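Local structure of SusD homolog (Bacteroides thetaiotaomicron, 4MRU) at residues Tyr125-Tyr130 with Ile480-Lys485. The protein probably binds mucin O-glycans at the cell surface, as a SusD-like outer-membrane lipoprotein of a gut bacterium. Numbering follows the deposited sequence.
Sequences YGPIPY and INVLIK
P127 meets V482 and L483 as a ring lodged against one face of a helix, and the contact illustrates how a few apolar atoms can join distant parts of a chain without a hydrogen bond between them. CB of L483 lies 4.0 Å from both CG and CD of P127, meeting the CG-CD side of the ring. The first torsion of L483 puts CG anti to the backbone N (chi1 174°), and the second (chi2 74°) then turns CD1 to CD of P127, at 3.7 Å, the two side chains crossing at about a right angle. The same methyl passes 3.9 Å from the carbonyl O of Y125, an oxygen whose hydrogen bond comes from NE of R461.

In this helix-rich, TPR-like fold of the SusD family, the contact sets the loop that leaves helix 104-125 against helix 473-486. G126 breaks the first helix with positive phi (96°), at backbone angles that call for glycine, and P127 follows it directly. There CG of P127 also touches the backbone, 3.8 Å from N of L483, while CG1 of V482 closes in at 4.0 Å from that same CG. A serine in place of this proline would probably leave the CD1 methyl of L483 without its ring partner and open a gap beside V482. Behind the ring, the carbonyl O of P127 is hydrogen-bonded to OH of Y464.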
loop_
_atom_site.group_PDB
_atom_site.type_symbol
_atom_site.label_atom_id
_atom_site.label_comp_id
_atom_site.label_asym_id
_atom_site.label_seq_id
_atom_site.Cartn_x
_atom_site.Cartn_y
_atom_site.Cartn_z
ATOM N N TYR A 125 -2.523 8.846 -8.036
ATOM C CA TYR A 125 -2.787 10.071 -8.854
ATOM C C TYR A 125 -4.097 10.082 -9.572
ATOM O O TYR A 125 -4.640 11.155 -9.819
ATOM C CB TYR A 125 -1.687 10.262 -9.899
ATOM C CG TYR A 125 -0.358 10.570 -9.258
ATOM C CD1 TYR A 125 -0.033 11.859 -8.866
ATOM C CD2 TYR A 125 0.562 9.590 -9.048
ATOM C CE1 TYR A 125 1.146 12.144 -8.217
ATOM C CE2 TYR A 125 1.775 9.876 -8.436
ATOM C CZ TYR A 125 2.064 11.149 -8.032
ATOM O OH TYR A 125 3.289 11.418 -7.450
ATOM N N GLY A 126 -4.592 8.905 -9.935
ATOM C CA GLY A 126 -5.710 8.818 -10.864
ATOM C C GLY A 126 -5.185 8.582 -12.278
ATOM O O GLY A 126 -4.412 7.623 -12.529
ATOM N N PRO A 127 -5.507 9.495 -13.198
ATOM C CA PRO A 127 -4.945 9.388 -14.572
ATOM C C PRO A 127 -3.454 9.509 -14.560
ATOM O O PRO A 127 -2.904 10.338 -13.804
ATOM C CB PRO A 127 -5.537 10.579 -15.314
ATOM C CG PRO A 127 -6.760 10.895 -14.525
ATOM C CD PRO A 127 -6.422 10.631 -13.108
ATOM N N ILE A 128 -2.819 8.617 -15.324
ATOM C CA ILE A 128 -1.391 8.547 -15.505
ATOM C C ILE A 128 -1.084 8.130 -16.939
ATOM O O ILE A 128 -1.883 7.443 -17.584
ATOM C CB ILE A 128 -0.687 7.502 -14.588
ATOM C CG1 ILE A 128 -1.260 6.098 -14.760
ATOM C CG2 ILE A 128 -0.794 7.868 -13.112
ATOM C CD1 ILE A 128 -0.296 5.034 -14.278
ATOM N N PRO A 129 0.097 8.508 -17.419
ATOM C CA PRO A 129 0.650 7.927 -18.640
ATOM C C PRO A 129 0.850 6.436 -18.430
ATOM O O PRO A 129 1.300 6.040 -17.389
ATOM C CB PRO A 129 1.995 8.622 -18.794
ATOM C CG PRO A 129 1.954 9.797 -17.879
ATOM C CD PRO A 129 1.026 9.450 -16.776
ATOM N N TYR A 130 0.377 5.634 -19.365
ATOM C CA TYR A 130 0.449 4.214 -19.261
ATOM C C TYR A 130 0.463 3.600 -20.682
ATOM O O TYR A 130 1.520 3.279 -21.176
ATOM C CB TYR A 130 -0.711 3.634 -18.429
ATOM C CG TYR A 130 -0.457 2.147 -18.107
ATOM C CD1 TYR A 130 0.539 1.769 -17.224
ATOM C CD2 TYR A 130 -1.235 1.150 -18.661
ATOM C CE1 TYR A 130 0.786 0.421 -16.923
ATOM C CE2 TYR A 130 -1.026 -0.177 -18.344
ATOM C CZ TYR A 130 -0.001 -0.540 -17.507
ATOM O OH TYR A 130 0.244 -1.847 -17.222
ATOM N N ILE A 480 -5.900 16.594 -16.409
ATOM C CA ILE A 480 -6.639 17.190 -15.290
ATOM C C ILE A 480 -8.115 17.221 -15.641
ATOM O O ILE A 480 -8.937 16.957 -14.795
ATOM C CB ILE A 480 -6.139 18.577 -14.969
ATOM C CG1 ILE A 480 -4.716 18.454 -14.396
ATOM C CG2 ILE A 480 -7.064 19.231 -13.982
ATOM C CD1 ILE A 480 -3.995 19.758 -14.250
ATOM N N ASN A 481 -8.434 17.474 -16.906
ATOM C CA ASN A 481 -9.809 17.380 -17.374
ATOM C C ASN A 481 -10.418 15.991 -17.233
ATOM O O ASN A 481 -11.560 15.893 -16.798
ATOM C CB ASN A 481 -9.927 17.901 -18.822
ATOM C CG ASN A 481 -9.818 19.424 -18.883
ATOM O OD1 ASN A 481 -9.941 20.103 -17.872
ATOM N ND2 ASN A 481 -9.529 19.948 -20.047
ATOM N N VAL A 482 -9.628 14.952 -17.509
ATOM C CA VAL A 482 -10.015 13.568 -17.319
ATOM C C VAL A 482 -10.191 13.233 -15.840
ATOM O O VAL A 482 -11.189 12.634 -15.477
ATOM C CB VAL A 482 -8.999 12.585 -17.978
ATOM C CG1 VAL A 482 -9.300 11.149 -17.612
ATOM C CG2 VAL A 482 -9.040 12.761 -19.494
ATOM N N LEU A 483 -9.273 13.692 -14.986
ATOM C CA LEU A 483 -9.421 13.533 -13.539
ATOM C C LEU A 483 -10.726 14.128 -13.035
ATOM O O LEU A 483 -11.470 13.478 -12.284
ATOM C CB LEU A 483 -8.235 14.211 -12.840
ATOM C CG LEU A 483 -8.243 14.307 -11.329
ATOM C CD1 LEU A 483 -7.948 12.956 -10.704
ATOM C CD2 LEU A 483 -7.180 15.298 -10.876
ATOM N N ILE A 484 -11.024 15.358 -13.477
ATOM C CA ILE A 484 -12.287 16.031 -13.111
ATOM C C ILE A 484 -13.524 15.253 -13.580
ATOM O O ILE A 484 -14.427 15.014 -12.765
ATOM C CB ILE A 484 -12.329 17.456 -13.627
ATOM C CG1 ILE A 484 -11.226 18.325 -12.957
ATOM C CG2 ILE A 484 -13.699 18.106 -13.395
ATOM C CD1 ILE A 484 -11.000 19.647 -13.637
ATOM N N LYS A 485 -13.534 14.794 -14.839
ATOM C CA LYS A 485 -14.663 14.076 -15.385
ATOM C C LYS A 485 -14.906 12.706 -14.720
ATOM O O LYS A 485 -16.066 12.309 -14.511
ATOM C CB LYS A 485 -14.479 13.883 -16.900
ATOM C CG LYS A 485 -14.849 15.111 -17.730
ATOM C CD LYS A 485 -14.785 14.850 -19.239
ATOM C CE LYS A 485 -16.046 14.148 -19.749
ATOM N NZ LYS A 485 -16.190 14.118 -21.236
#